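PDB 3OCJ: putative exported protein from Bordetella parapertussis, which is of unknown function but has a class I methyltransferase fold and is probably an S-adenosylmethionine-dependent methyltransferase. Local coordinates for residues N197-D203 / R264-R269; H271-R275 / R287-D291. Numbering follows the deposited sequence.

Contact 1: N197-D203 / R264-R269. With PLM (palmitic acid), chain D.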
loop_
_atom_site.group_PDB
_atom_site.type_symbol
_atom_site.label_atom_id
_atom_site.label_comp_id
_atom_site.label_asym_id
_atom_site.label_seq_id
_atom_site.Cartn_x
_atom_site.Cartn_y
_atom_site.Cartn_z
ATOM N N ASN A 197 3.740 0.366 -7.474
ATOM C CA ASN A 197 3.667 1.424 -8.469
ATOM C C ASN A 197 3.735 2.823 -7.861
ATOM O O ASN A 197 4.291 3.740 -8.459
ATOM C CB ASN A 197 2.420 1.259 -9.363
ATOM C CG ASN A 197 1.132 1.058 -8.558
ATOM O OD1 ASN A 197 1.091 1.242 -7.337
ATOM N ND2 ASN A 197 0.066 0.707 -9.256
ATOM N N ILE A 198 3.146 2.987 -6.675
ATOM C CA ILE A 198 3.094 4.294 -6.035
ATOM C C ILE A 198 4.471 4.799 -5.577
ATOM O O ILE A 198 4.615 5.974 -5.254
ATOM C CB ILE A 198 2.125 4.310 -4.846
ATOM C CG1 ILE A 198 2.548 3.286 -3.778
ATOM C CG2 ILE A 198 0.702 4.065 -5.351
ATOM C CD1 ILE A 198 1.566 3.159 -2.615
ATOM N N TYR A 199 5.475 3.915 -5.571
ATOM C CA TYR A 199 6.843 4.320 -5.236
ATOM C C TYR A 199 7.707 4.593 -6.452
ATOM O O TYR A 199 8.861 4.976 -6.293
ATOM C CB TYR A 199 7.532 3.259 -4.367
ATOM C CG TYR A 199 6.925 3.097 -2.990
ATOM C CD1 TYR A 199 7.410 3.820 -1.903
ATOM C CD2 TYR A 199 5.872 2.220 -2.766
ATOM C CE1 TYR A 199 6.848 3.679 -0.634
ATOM C CE2 TYR A 199 5.316 2.067 -1.489
ATOM C CZ TYR A 199 5.813 2.803 -0.434
ATOM O OH TYR A 199 5.261 2.668 0.829
ATOM N N GLU A 200 7.172 4.383 -7.653
ATOM C CA GLU A 200 7.955 4.481 -8.882
ATOM C C GLU A 200 7.448 5.641 -9.734
ATOM O O GLU A 200 6.412 5.520 -10.390
ATOM C CB GLU A 200 7.879 3.164 -9.663
ATOM C CG GLU A 200 8.624 3.200 -10.991
ATOM C CD GLU A 200 10.030 3.761 -10.813
ATOM O OE1 GLU A 200 10.880 3.052 -10.231
ATOM O OE2 GLU A 200 10.265 4.921 -11.197
ATOM N N PRO A 201 8.144 6.782 -9.713
ATOM C CA PRO A 201 7.646 7.940 -10.470
ATOM C C PRO A 201 7.729 7.788 -11.996
ATOM O O PRO A 201 7.028 8.509 -12.721
ATOM C CB PRO A 201 8.526 9.090 -9.980
ATOM C CG PRO A 201 9.798 8.419 -9.540
ATOM C CD PRO A 201 9.369 7.095 -8.950
ATOM N N ASP A 202 8.555 6.867 -12.484
ATOM C CA ASP A 202 8.697 6.700 -13.925
ATOM C C ASP A 202 7.549 5.875 -14.506
ATOM O O ASP A 202 7.411 4.682 -14.217
ATOM C CB ASP A 202 10.045 6.068 -14.278
ATOM C CG ASP A 202 10.277 6.028 -15.775
ATOM O OD1 ASP A 202 10.845 7.003 -16.314
ATOM O OD2 ASP A 202 9.885 5.042 -16.419
ATOM N N ASP A 203 6.747 6.512 -15.350
ATOM C CA ASP A 203 5.550 5.877 -15.900
ATOM C C ASP A 203 5.876 4.610 -16.690
ATOM O O ASP A 203 5.175 3.601 -16.575
ATOM C CB ASP A 203 4.789 6.855 -16.805
ATOM C CG ASP A 203 4.197 8.038 -16.046
ATOM O OD1 ASP A 203 4.085 7.989 -14.801
ATOM O OD2 ASP A 203 3.825 9.029 -16.723
ATOM N N ARG A 264 7.841 8.288 0.455
ATOM C CA ARG A 264 8.312 7.912 -0.872
ATOM C C ARG A 264 7.192 7.455 -1.804
ATOM O O ARG A 264 7.457 7.181 -2.976
ATOM C CB ARG A 264 9.272 6.721 -0.764
ATOM C CG ARG A 264 10.459 6.874 0.143
ATOM C CD ARG A 264 11.016 5.481 0.467
ATOM N NE ARG A 264 12.246 5.574 1.233
ATOM C CZ ARG A 264 13.442 5.762 0.683
ATOM N NH1 ARG A 264 13.554 5.862 -0.636
ATOM N NH2 ARG A 264 14.520 5.855 1.448
ATOM N N TRP A 265 5.961 7.341 -1.292
ATOM C CA TRP A 265 4.837 6.816 -2.078
ATOM C C TRP A 265 4.133 7.881 -2.904
ATOM O O TRP A 265 2.906 7.848 -3.051
ATOM C CB TRP A 265 3.829 6.112 -1.162
ATOM C CG TRP A 265 3.247 6.953 -0.040
ATOM C CD1 TRP A 265 2.432 8.042 -0.169
ATOM C CD2 TRP A 265 3.409 6.737 1.367
ATOM N NE1 TRP A 265 2.076 8.524 1.081
ATOM C CE2 TRP A 265 2.655 7.730 2.038
ATOM C CE3 TRP A 265 4.093 5.780 2.128
ATOM C CZ2 TRP A 265 2.602 7.816 3.433
ATOM C CZ3 TRP A 265 4.036 5.865 3.521
ATOM C CH2 TRP A 265 3.290 6.877 4.153
ATOM N N ASN A 266 4.903 8.808 -3.458
ATOM C CA ASN A 266 4.321 9.979 -4.104
ATOM C C ASN A 266 4.318 9.960 -5.635
ATOM O O ASN A 266 4.325 11.020 -6.271
ATOM C CB ASN A 266 4.998 11.250 -3.588
ATOM C CG ASN A 266 6.458 11.335 -3.981
ATOM O OD1 ASN A 266 7.081 10.344 -4.376
ATOM N ND2 ASN A 266 7.021 12.538 -3.875
ATOM N N ALA A 267 4.311 8.763 -6.214
ATOM C CA ALA A 267 4.115 8.640 -7.651
ATOM C C ALA A 267 2.616 8.539 -7.877
ATOM O O ALA A 267 2.056 7.445 -7.884
ATOM C CB ALA A 267 4.832 7.421 -8.205
ATOM N N LEU A 268 1.981 9.687 -8.046
ATOM C CA LEU A 268 0.519 9.784 -8.089
ATOM C C LEU A 268 0.064 9.793 -9.538
ATOM O O LEU A 268 0.679 10.448 -10.380
ATOM C CB LEU A 268 0.054 11.050 -7.357
ATOM C CG LEU A 268 0.648 11.243 -5.950
ATOM C CD1 LEU A 268 0.157 12.543 -5.304
ATOM C CD2 LEU A 268 0.330 10.044 -5.059
ATOM N N ARG A 269 -1.019 9.070 -9.828
ATOM C CA ARG A 269 -1.477 8.887 -11.201
ATOM C C ARG A 269 -2.993 8.908 -11.256
ATOM O O ARG A 269 -3.672 8.507 -10.301
ATOM C CB ARG A 269 -0.966 7.554 -11.760
ATOM C CG ARG A 269 0.545 7.549 -11.998
ATOM C CD ARG A 269 1.043 6.288 -12.729
ATOM N NE ARG A 269 2.484 6.452 -12.965
ATOM C CZ ARG A 269 3.438 6.088 -12.112
ATOM N NH1 ARG A 269 3.141 5.421 -10.998
ATOM N NH2 ARG A 269 4.704 6.367 -12.415
HETATM C C1 PLM D . 1.992 1.597 0.844
HETATM O O1 PLM D . 1.020 0.820 0.747
HETATM O O2 PLM D . 3.141 1.106 0.878
HETATM C C2 PLM D . 1.821 3.104 0.931
HETATM C C3 PLM D . 0.372 3.544 1.142
HETATM C C4 PLM D . 0.376 5.033 1.490
HETATM C C5 PLM D . -1.011 5.663 1.502
HETATM C C6 PLM D . -1.889 5.114 2.621
HETATM C C7 PLM D . -1.134 4.903 3.927
HETATM C C8 PLM D . -0.654 6.198 4.573
HETATM C C9 PLM D . 0.040 5.835 5.882
HETATM C CA PLM D . 0.164 7.011 6.839
HETATM C CB PLM D . 0.303 6.488 8.265
HETATM C CC PLM D . 0.871 7.534 9.208
HETATM C CD PLM D . 1.034 6.953 10.606
HETATM C CE PLM D . 1.763 7.955 11.496
HETATM C CF PLM D . 2.363 7.283 12.722
HETATM C CG PLM D . 1.310 6.626 13.600
HETATM O O HOH W 1 9.790 6.511 -4.253
#
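The carboxylate end of the bound palmitic acid lies against this contact between two loops. Tyr199 OH donates a 2.6 Å hydrogen bond to PLM O2 and is also hydrogen-bonded to Leu66 N. Ile198 CD1 lies 3.6 Å from PLM C2. The acyl chain then runs over one face of the Trp265 indole, with Trp265 CD2 3.5 Å from PLM C4. Trp265 CB sits over the Tyr199 ring, a CH-pi contact of 4.1 Å to the centroid. Segment 197-203 links strand 188-192 of the Rossmann-like methyltransferase sheet to helix 203-216, and Asp202 is the N-cap of that helix. The loops are joined by Ala267 N donating to Ile198 O at 3.0 Å. A water bridges Tyr199 O and Arg264 O. Further along, the buried Arg269 guanidinium gathers loop carbonyls. Arg269 NH1 donates to Asn197 O at 3.3 Å, and Arg269 NH2 to Glu200 O at 2.8 Å. Arg269 NE forms a salt bridge with Asp203 OD1 at 2.9 Å. Ala267 CB points into the turn, 3.3 Å from Glu200 O.

Contact 2: H271-R275 / R287-D291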
loop_
_atom_site.group_PDB
_atom_site.type_symbol
_atom_site.label_atom_id
_atom_site.label_comp_id
_atom_site.label_asym_id
_atom_site.label_seq_id
_atom_site.Cartn_x
_atom_site.Cartn_y
_atom_site.Cartn_z
ATOM N N HIS A 271 -6.834 7.979 -13.056
ATOM C CA HIS A 271 -7.502 6.824 -13.636
ATOM C C HIS A 271 -7.124 6.685 -15.109
ATOM O O HIS A 271 -6.815 5.598 -15.574
ATOM C CB HIS A 271 -9.030 6.978 -13.542
ATOM C CG HIS A 271 -9.585 6.839 -12.155
ATOM N ND1 HIS A 271 -9.542 7.851 -11.223
ATOM C CD2 HIS A 271 -10.240 5.810 -11.567
ATOM C CE1 HIS A 271 -10.137 7.443 -10.110
ATOM N NE2 HIS A 271 -10.564 6.205 -10.293
ATOM N N ALA A 272 -7.145 7.799 -15.835
ATOM C CA ALA A 272 -6.821 7.759 -17.256
ATOM C C ALA A 272 -5.376 7.334 -17.497
ATOM O O ALA A 272 -5.100 6.567 -18.420
ATOM C CB ALA A 272 -7.102 9.119 -17.911
ATOM N N GLN A 273 -4.452 7.824 -16.673
ATOM C CA GLN A 273 -3.053 7.428 -16.822
ATOM C C GLN A 273 -2.905 5.929 -16.563
ATOM O O GLN A 273 -2.244 5.223 -17.318
ATOM C CB GLN A 273 -2.145 8.223 -15.888
ATOM C CG GLN A 273 -1.965 9.678 -16.312
ATOM C CD GLN A 273 -1.135 10.466 -15.325
ATOM O OE1 GLN A 273 -1.344 10.393 -14.119
ATOM N NE2 GLN A 273 -0.179 11.232 -15.841
ATOM N N THR A 274 -3.527 5.450 -15.487
ATOM C CA THR A 274 -3.456 4.037 -15.143
ATOM C C THR A 274 -4.091 3.184 -16.244
ATOM O O THR A 274 -3.548 2.137 -16.613
ATOM C CB THR A 274 -4.111 3.793 -13.773
ATOM O OG1 THR A 274 -3.320 4.460 -12.778
ATOM C CG2 THR A 274 -4.184 2.298 -13.450
ATOM N N ARG A 275 -5.236 3.626 -16.768
ATOM C CA ARG A 275 -5.859 2.922 -17.877
ATOM C C ARG A 275 -4.922 2.801 -19.078
ATOM O O ARG A 275 -4.796 1.732 -19.663
ATOM C CB ARG A 275 -7.149 3.621 -18.307
ATOM C CG ARG A 275 -7.684 3.096 -19.633
ATOM C CD ARG A 275 -9.017 3.738 -20.007
ATOM N NE ARG A 275 -10.080 3.373 -19.076
ATOM C CZ ARG A 275 -10.755 2.226 -19.133
ATOM N NH1 ARG A 275 -10.479 1.332 -20.074
ATOM N NH2 ARG A 275 -11.711 1.966 -18.250
ATOM N N ARG A 287 -12.177 -2.345 -14.678
ATOM C CA ARG A 287 -13.183 -1.896 -13.719
ATOM C C ARG A 287 -12.466 -1.196 -12.573
ATOM O O ARG A 287 -11.529 -1.752 -11.981
ATOM C CB ARG A 287 -13.978 -3.090 -13.181
ATOM C CG ARG A 287 -14.833 -2.803 -11.936
ATOM C CD ARG A 287 -15.953 -1.788 -12.180
ATOM N NE ARG A 287 -16.673 -1.516 -10.933
ATOM C CZ ARG A 287 -17.282 -0.369 -10.643
ATOM N NH1 ARG A 287 -17.242 0.643 -11.492
ATOM N NH2 ARG A 287 -17.893 -0.220 -9.476
ATOM N N PHE A 288 -12.881 0.027 -12.271
ATOM C CA PHE A 288 -12.314 0.738 -11.133
ATOM C C PHE A 288 -13.282 0.686 -9.957
ATOM O O PHE A 288 -14.497 0.870 -10.118
ATOM C CB PHE A 288 -11.999 2.197 -11.494
ATOM C CG PHE A 288 -10.902 2.349 -12.515
ATOM C CD1 PHE A 288 -9.568 2.408 -12.132
ATOM C CD2 PHE A 288 -11.198 2.454 -13.864
ATOM C CE1 PHE A 288 -8.564 2.558 -13.067
ATOM C CE2 PHE A 288 -10.192 2.601 -14.806
ATOM C CZ PHE A 288 -8.864 2.649 -14.400
ATOM N N GLU A 289 -12.756 0.420 -8.771
ATOM C CA GLU A 289 -13.531 0.474 -7.539
ATOM C C GLU A 289 -12.957 1.593 -6.694
ATOM O O GLU A 289 -11.900 1.439 -6.053
ATOM C CB GLU A 289 -13.482 -0.868 -6.793
ATOM C CG GLU A 289 -14.191 -2.002 -7.542
ATOM C CD GLU A 289 -15.716 -1.882 -7.498
ATOM O OE1 GLU A 289 -16.240 -1.099 -6.685
ATOM O OE2 GLU A 289 -16.393 -2.590 -8.279
ATOM N N ASP A 290 -13.624 2.740 -6.720
ATOM C CA ASP A 290 -13.112 3.922 -6.045
ATOM C C ASP A 290 -13.459 3.937 -4.567
ATOM O O ASP A 290 -14.585 3.614 -4.176
ATOM C CB ASP A 290 -13.681 5.195 -6.671
ATOM C CG ASP A 290 -13.099 5.504 -8.037
ATOM O OD1 ASP A 290 -12.039 4.955 -8.395
ATOM O OD2 ASP A 290 -13.703 6.344 -8.757
ATOM N N ASP A 291 -12.503 4.350 -3.745
ATOM C CA ASP A 291 -12.818 4.707 -2.371
ATOM C C ASP A 291 -13.647 5.997 -2.388
ATOM O O ASP A 291 -13.749 6.680 -3.417
ATOM C CB ASP A 291 -11.523 4.908 -1.576
ATOM C CG ASP A 291 -10.632 5.984 -2.186
ATOM O OD1 ASP A 291 -10.222 5.811 -3.360
ATOM O OD2 ASP A 291 -10.341 6.993 -1.511
#
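Arg287 opens the second segment, its CA-to-CB bond directed away from helix 271-275. Arg287 NE forms a salt bridge with Glu289 OE2 at 2.9 Å on that far side of the strand. Phe288 points toward the helix and makes most of the packing. The edge of the His271 ring meets the face of Phe288 in a T-shaped pair, with centroids 5.0 Å apart and planes at 68°. Thr274 CG2 approaches the ring edge, 4.4 Å from Phe288 CE1. Arg275 NH2 is at the ring edge too, 3.8 Å from Phe288 CE2, while Arg275 NH1 pairs with Glu279. This is helix-on-sheet packing at the edge of the Rossmann-like sheet, where strand 286-289 runs antiparallel to 298-302. The axes of helix 271-275 and strand 287-289 come within 11.0 Å, with 140° between their directions. Glu289 turns away again, and its OE1 forms a second salt bridge with Arg110 of helix 96-115. Asp290 follows the strand. Asp290 OD1 accepts a 2.7 Å hydrogen bond from His271 NE2, nearly straight at 169°, which ties the first turn of the helix to the strand end.

The two contacts are in series along the chain. Contact 1 closes at Arg269, and contact 2 opens two residues later with helix 271-280. Their centres lie about 15 Å apart. They touch where Arg269 CB packs 4.0 Å from Thr274 OG1. Both belong to the Rossmann-like methyltransferase fold. Contact 1 joins the loop after strand 188-192 to the loop before helix 271-280, beside the palmitic acid. Contact 2 sets that same helix against the outermost strand 286-289. Residues 264-269 and the helix that follows them therefore connect the loops beside the bound palmitic acid to the antiparallel edge of the sheet. Contact 1 is partly buried, whereas contact 2 is at the surface.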